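Local coordinates for alpha-1,4-endofucoidanase (Mariniflexile fucanivorans, PDB 6DLH), which hydrolyses alpha-1,4 linkages inside fucoidan chains by a retaining mechanism, as a family GH107 glycoside hydrolase, and binds several calcium ions, at residues D74-D79 with E445-W450; L631-P636 with D716-T721. One frame throughout, in Å; residues are numbered along the deposited sequence.

Contact 1: residues D74-D79 with E445-W450; sequences DIRTVD and EGVDFW. With CA (calcium ion), chain H.
Arg-76 and Thr-77 press against Val-447 and Trp-450 at a joint between domains, where a loop of the catalytic domain, between helix 66-71 and strand 80-84, receives a turn of the first Ig-like domain. The packing is largely nonpolar. The ring of Trp-450 spans both loop residues, with CZ3 lying 3.6 Å from Arg-76 CB. Val-447 contributes CG1 over one face of the Arg-76 guanidinium, off centre toward its rim and 3.7 Å from NH1. The arginine chain is not extended: chi2 (-82°) turns CD aside and chi3 (87°) does the same for NE, folding the chain against the 446-447 backbone.

Polar links are fewer and less certain. NH1 is placed to donate to Val-447 O at 3.0 Å, but that oxygen sits too close to a neighbouring atom for the bond to be more than doubtful. NH2 bonds to Lys-73 O within the catalytic domain. An alanine in place of Arg-76 would probably leave Val-447 CG1 without its guanidinium cover and Lys-73 O without this donor, opening a gap at the domain joint.

Other bonds position the two sides. Asp-409 of helix 399-415 accepts from the backbone N of Arg-76 and bonds Thr-77 OG1. On the same helix, the carbonyl of Lys-413 accepts a hydrogen bond from Trp-450 NE1, and the lysine makes a cation-pi contact with the ring.

A calcium ion anchors the loop. It has seven ligand atoms: four waters, both carboxylate oxygens of Asp-79, and Thr-77 O at 2.4 Å. Thr-77 also touches the tryptophan: the two side chains cross at about a right angle, with Thr-77 CG2 3.9 Å from Trp-450 CZ2.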
loop_
_atom_site.group_PDB
_atom_site.type_symbol
_atom_site.label_atom_id
_atom_site.label_comp_id
_atom_site.label_asym_id
_atom_site.label_seq_id
_atom_site.Cartn_x
_atom_site.Cartn_y
_atom_site.Cartn_z
ATOM N N ASP A 74 -6.647 -16.803 -10.349
ATOM C CA ASP A 74 -7.287 -17.370 -11.527
ATOM C C ASP A 74 -7.325 -16.372 -12.691
ATOM O O ASP A 74 -7.763 -16.724 -13.784
ATOM C CB ASP A 74 -8.670 -17.928 -11.176
ATOM C CG ASP A 74 -9.191 -18.943 -12.176
ATOM O OD1 ASP A 74 -8.366 -19.609 -12.821
ATOM O OD2 ASP A 74 -10.420 -19.053 -12.310
ATOM N N ILE A 75 -6.845 -15.139 -12.475
ATOM C CA ILE A 75 -6.816 -14.140 -13.537
ATOM C C ILE A 75 -5.477 -14.196 -14.270
ATOM O O ILE A 75 -4.466 -13.715 -13.771
ATOM C CB ILE A 75 -7.129 -12.729 -13.001
ATOM C CG1 ILE A 75 -8.412 -12.718 -12.160
ATOM C CG2 ILE A 75 -7.208 -11.758 -14.168
ATOM C CD1 ILE A 75 -8.729 -11.383 -11.506
ATOM N N ARG A 76 -5.482 -14.755 -15.482
ATOM C CA ARG A 76 -4.234 -15.139 -16.120
ATOM C C ARG A 76 -3.758 -14.098 -17.134
ATOM O O ARG A 76 -2.590 -14.148 -17.516
ATOM C CB ARG A 76 -4.365 -16.536 -16.737
ATOM C CG ARG A 76 -4.765 -17.608 -15.731
ATOM C CD ARG A 76 -3.545 -18.075 -14.964
ATOM N NE ARG A 76 -3.183 -17.313 -13.786
ATOM C CZ ARG A 76 -1.949 -17.190 -13.301
ATOM N NH1 ARG A 76 -0.897 -17.526 -14.025
ATOM N NH2 ARG A 76 -1.772 -16.706 -12.087
ATOM N N THR A 77 -4.651 -13.179 -17.566
ATOM C CA THR A 77 -4.328 -12.262 -18.656
ATOM C C THR A 77 -3.991 -10.864 -18.153
ATOM O O THR A 77 -3.552 -10.021 -18.939
ATOM C CB THR A 77 -5.410 -12.184 -19.745
ATOM O OG1 THR A 77 -6.645 -11.735 -19.179
ATOM C CG2 THR A 77 -5.601 -13.498 -20.472
ATOM N N VAL A 78 -4.189 -10.620 -16.855
ATOM C CA VAL A 78 -3.834 -9.337 -16.269
ATOM C C VAL A 78 -2.314 -9.151 -16.334
ATOM O O VAL A 78 -1.559 -10.112 -16.234
ATOM C CB VAL A 78 -4.383 -9.206 -14.835
ATOM C CG1 VAL A 78 -3.878 -10.320 -13.914
ATOM C CG2 VAL A 78 -4.094 -7.836 -14.249
ATOM N N ASP A 79 -1.874 -7.895 -16.486
ATOM C CA ASP A 79 -0.499 -7.593 -16.843
ATOM C C ASP A 79 0.195 -6.825 -15.719
ATOM O O ASP A 79 1.389 -7.008 -15.493
ATOM C CB ASP A 79 -0.439 -6.874 -18.192
ATOM C CG ASP A 79 -0.975 -7.724 -19.334
ATOM O OD1 ASP A 79 -0.364 -8.775 -19.626
ATOM O OD2 ASP A 79 -2.015 -7.347 -19.919
ATOM N N GLU A 445 -1.066 -26.181 -17.341
ATOM C CA GLU A 445 -1.984 -25.805 -18.401
ATOM C C GLU A 445 -3.225 -25.158 -17.782
ATOM O O GLU A 445 -3.808 -25.683 -16.830
ATOM C CB GLU A 445 -2.323 -27.033 -19.248
ATOM C CG GLU A 445 -3.095 -26.699 -20.514
ATOM C CD GLU A 445 -3.617 -27.884 -21.314
ATOM O OE1 GLU A 445 -3.464 -29.038 -20.850
ATOM O OE2 GLU A 445 -4.169 -27.654 -22.409
ATOM N N GLY A 446 -3.603 -23.992 -18.319
ATOM C CA GLY A 446 -4.742 -23.251 -17.805
ATOM C C GLY A 446 -4.305 -22.176 -16.815
ATOM O O GLY A 446 -5.075 -21.266 -16.504
ATOM N N VAL A 447 -3.053 -22.290 -16.350
ATOM C CA VAL A 447 -2.472 -21.354 -15.397
ATOM C C VAL A 447 -1.353 -20.571 -16.084
ATOM O O VAL A 447 -1.463 -19.360 -16.268
ATOM C CB VAL A 447 -2.008 -22.059 -14.105
ATOM C CG1 VAL A 447 -1.366 -21.095 -13.115
ATOM C CG2 VAL A 447 -3.152 -22.801 -13.430
ATOM N N ASP A 448 -0.282 -21.273 -16.472
ATOM C CA ASP A 448 0.924 -20.643 -16.986
ATOM C C ASP A 448 0.845 -20.490 -18.503
ATOM O O ASP A 448 1.531 -19.649 -19.074
ATOM C CB ASP A 448 2.168 -21.451 -16.611
ATOM C CG ASP A 448 2.403 -21.533 -15.115
ATOM O OD1 ASP A 448 2.797 -20.515 -14.538
ATOM O OD2 ASP A 448 2.175 -22.614 -14.544
ATOM N N PHE A 449 0.044 -21.337 -19.150
ATOM C CA PHE A 449 -0.088 -21.312 -20.597
ATOM C C PHE A 449 -1.325 -22.103 -20.997
ATOM O O PHE A 449 -1.792 -22.952 -20.238
ATOM C CB PHE A 449 1.162 -21.859 -21.296
ATOM C CG PHE A 449 1.781 -23.091 -20.680
ATOM C CD1 PHE A 449 1.092 -24.295 -20.627
ATOM C CD2 PHE A 449 3.069 -23.050 -20.172
ATOM C CE1 PHE A 449 1.673 -25.424 -20.066
ATOM C CE2 PHE A 449 3.657 -24.180 -19.618
ATOM C CZ PHE A 449 2.955 -25.363 -19.562
ATOM N N TRP A 450 -1.848 -21.805 -22.190
ATOM C CA TRP A 450 -3.075 -22.425 -22.658
ATOM C C TRP A 450 -3.171 -22.290 -24.173
ATOM O O TRP A 450 -2.511 -21.444 -24.776
ATOM C CB TRP A 450 -4.305 -21.837 -21.947
ATOM C CG TRP A 450 -4.465 -20.369 -22.184
ATOM C CD1 TRP A 450 -5.119 -19.767 -23.223
ATOM C CD2 TRP A 450 -3.928 -19.310 -21.373
ATOM N NE1 TRP A 450 -5.032 -18.408 -23.108
ATOM C CE2 TRP A 450 -4.307 -18.095 -21.988
ATOM C CE3 TRP A 450 -3.172 -19.269 -20.193
ATOM C CZ2 TRP A 450 -3.952 -16.855 -21.461
ATOM C CZ3 TRP A 450 -2.819 -18.041 -19.673
ATOM C CH2 TRP A 450 -3.210 -16.854 -20.299
HETATM CA CA CA H . -2.228 -9.523 -20.879
HETATM O O HOH W 1 -7.818 -19.483 -16.219
HETATM O O HOH W 2 -4.167 -8.373 -21.822
HETATM O O HOH W 3 -3.539 -11.151 -22.423
HETATM O O HOH W 4 -0.927 -11.473 -20.591
HETATM O O HOH W 5 -1.151 -8.715 -22.734
#

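Contact 2: residues L631-P636 with D716-T721; sequences LGNGAP and DTNSTT. With CA (calcium ion), chain F.
Asn-718 meets Ala-635 where the loop between strands 613-623 and 642-649 passes the start of strand 720-729, in the last Ig-like domain of this chain. Just ahead of this residue, Thr-717 donates its backbone N-H to the carboxylate of Asp-715. The Asn-718 CB then lies 3.7 Å from Ala-635 CA and 3.8 Å from Ala-635 CB, a close aliphatic fit. Farther out, its amide stands across that of Asn-633, the two planes 76° apart, with Asn-718 CG 3.8 Å from Asn-633 OD1. The carbonyl of the same residue borders the proline ring, Asn-718 O lying 3.7 Å from Pro-636 CD.

Two residues on, Thr-720 turns its side chain to the Pro-636 backbone, with Thr-720 CB 3.6 Å from Pro-636 O. The rotamer of this threonine is doubtful, because its methyl is modelled too close to that carbonyl.

Between Asn-633 and Ala-635, Gly-634 has a positive phi that would jam a side chain against the preceding carbonyl. Its own carbonyl binds calcium, Gly-634 O lying 2.4 Å from the ion, in a site completed by Asp-666, Glu-668, Asp-670 and Asp-715. The fit around Asn-718 CB is thus aliphatic, while calcium ties Gly-634 to Asp-715, the residue just before 716-721.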
loop_
_atom_site.group_PDB
_atom_site.type_symbol
_atom_site.label_atom_id
_atom_site.label_comp_id
_atom_site.label_asym_id
_atom_site.label_seq_id
_atom_site.Cartn_x
_atom_site.Cartn_y
_atom_site.Cartn_z
ATOM N N LEU A 631 0.260 5.279 43.986
ATOM C CA LEU A 631 0.279 5.633 45.397
ATOM C C LEU A 631 1.055 4.578 46.184
ATOM O O LEU A 631 1.471 4.825 47.314
ATOM C CB LEU A 631 -1.160 5.812 45.902
ATOM C CG LEU A 631 -1.902 7.038 45.366
ATOM C CD1 LEU A 631 -3.365 7.012 45.775
ATOM C CD2 LEU A 631 -1.246 8.336 45.818
ATOM N N GLY A 632 1.239 3.403 45.562
ATOM C CA GLY A 632 2.181 2.395 46.020
ATOM C C GLY A 632 1.543 1.296 46.867
ATOM O O GLY A 632 2.240 0.389 47.314
ATOM N N ASN A 633 0.220 1.369 47.062
ATOM C CA ASN A 633 -0.458 0.525 48.035
ATOM C C ASN A 633 -1.579 -0.289 47.388
ATOM O O ASN A 633 -2.253 -1.066 48.067
ATOM C CB ASN A 633 -0.930 1.325 49.254
ATOM C CG ASN A 633 -1.841 2.482 48.899
ATOM O OD1 ASN A 633 -3.060 2.351 48.947
ATOM N ND2 ASN A 633 -1.260 3.616 48.544
ATOM N N GLY A 634 -1.779 -0.107 46.077
ATOM C CA GLY A 634 -2.724 -0.926 45.333
ATOM C C GLY A 634 -4.018 -0.190 45.002
ATOM O O GLY A 634 -4.856 -0.715 44.270
ATOM N N ALA A 635 -4.154 1.030 45.542
ATOM C CA ALA A 635 -5.332 1.859 45.335
ATOM C C ALA A 635 -5.393 2.331 43.884
ATOM O O ALA A 635 -4.358 2.649 43.302
ATOM C CB ALA A 635 -5.301 3.035 46.282
ATOM N N PRO A 636 -6.593 2.345 43.249
ATOM C CA PRO A 636 -6.837 3.156 42.048
ATOM C C PRO A 636 -6.670 4.648 42.344
ATOM O O PRO A 636 -6.646 5.034 43.513
ATOM C CB PRO A 636 -8.287 2.817 41.680
ATOM C CG PRO A 636 -8.533 1.468 42.312
ATOM C CD PRO A 636 -7.755 1.516 43.610
ATOM N N ASP A 716 -11.164 -4.233 45.047
ATOM C CA ASP A 716 -11.579 -5.223 46.027
ATOM C C ASP A 716 -11.390 -4.701 47.450
ATOM O O ASP A 716 -12.195 -5.012 48.324
ATOM C CB ASP A 716 -10.858 -6.561 45.826
ATOM C CG ASP A 716 -11.680 -7.609 45.093
ATOM O OD1 ASP A 716 -12.925 -7.502 45.106
ATOM O OD2 ASP A 716 -11.067 -8.534 44.520
ATOM N N THR A 717 -10.320 -3.931 47.685
ATOM C CA THR A 717 -9.924 -3.594 49.046
ATOM C C THR A 717 -9.755 -2.083 49.209
ATOM O O THR A 717 -10.382 -1.479 50.076
ATOM C CB THR A 717 -8.703 -4.408 49.508
ATOM O OG1 THR A 717 -7.512 -3.875 48.926
ATOM C CG2 THR A 717 -8.808 -5.890 49.209
ATOM N N ASN A 718 -8.897 -1.488 48.375
ATOM C CA ASN A 718 -8.564 -0.076 48.464
ATOM C C ASN A 718 -9.527 0.736 47.602
ATOM O O ASN A 718 -9.799 0.363 46.466
ATOM C CB ASN A 718 -7.115 0.182 48.045
ATOM C CG ASN A 718 -6.150 0.204 49.213
ATOM O OD1 ASN A 718 -5.193 -0.565 49.245
ATOM N ND2 ASN A 718 -6.395 1.081 50.175
ATOM N N SER A 719 -10.009 1.861 48.147
ATOM C CA SER A 719 -10.919 2.747 47.438
ATOM C C SER A 719 -10.394 4.178 47.479
ATOM O O SER A 719 -9.873 4.618 48.500
ATOM C CB SER A 719 -12.313 2.668 48.008
ATOM N N THR A 720 -10.536 4.895 46.357
ATOM C CA THR A 720 -10.295 6.330 46.317
ATOM C C THR A 720 -11.491 7.040 45.685
ATOM O O THR A 720 -12.167 6.484 44.812
ATOM C CB THR A 720 -8.949 6.681 45.665
ATOM O OG1 THR A 720 -8.881 8.105 45.589
ATOM C CG2 THR A 720 -8.787 6.115 44.273
ATOM N N THR A 721 -11.746 8.272 46.154
ATOM C CA THR A 721 -12.857 9.072 45.661
ATOM C C THR A 721 -12.317 10.257 44.870
ATOM O O THR A 721 -11.210 10.726 45.127
ATOM C CB THR A 721 -13.798 9.560 46.776
ATOM O OG1 THR A 721 -13.198 10.650 47.486
ATOM C CG2 THR A 721 -14.257 8.465 47.716
HETATM CA CA CA F . -5.760 -2.583 43.097
#

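The two contacts follow in series along the chain, contact 1 closing before contact 2 opens, and lie on opposite sides of the chain's centre. Their centres are 66 Å apart and their nearest atoms about 55 Å, with no sheet in common. Contact 1 bridges 366 residues to seat the first Ig-like domain on the catalytic domain with its seven-stranded parallel sheet. Contact 2 is local to the last Ig-like domain, at one end of the sheet containing strands 642-649 and 720-729. Each contributes ligands to its own calcium ion, two residues in contact 1 and one in contact 2, so metal sites occur both in the catalytic domain near its Ig-like neighbour and far along the extended Ig-like tail.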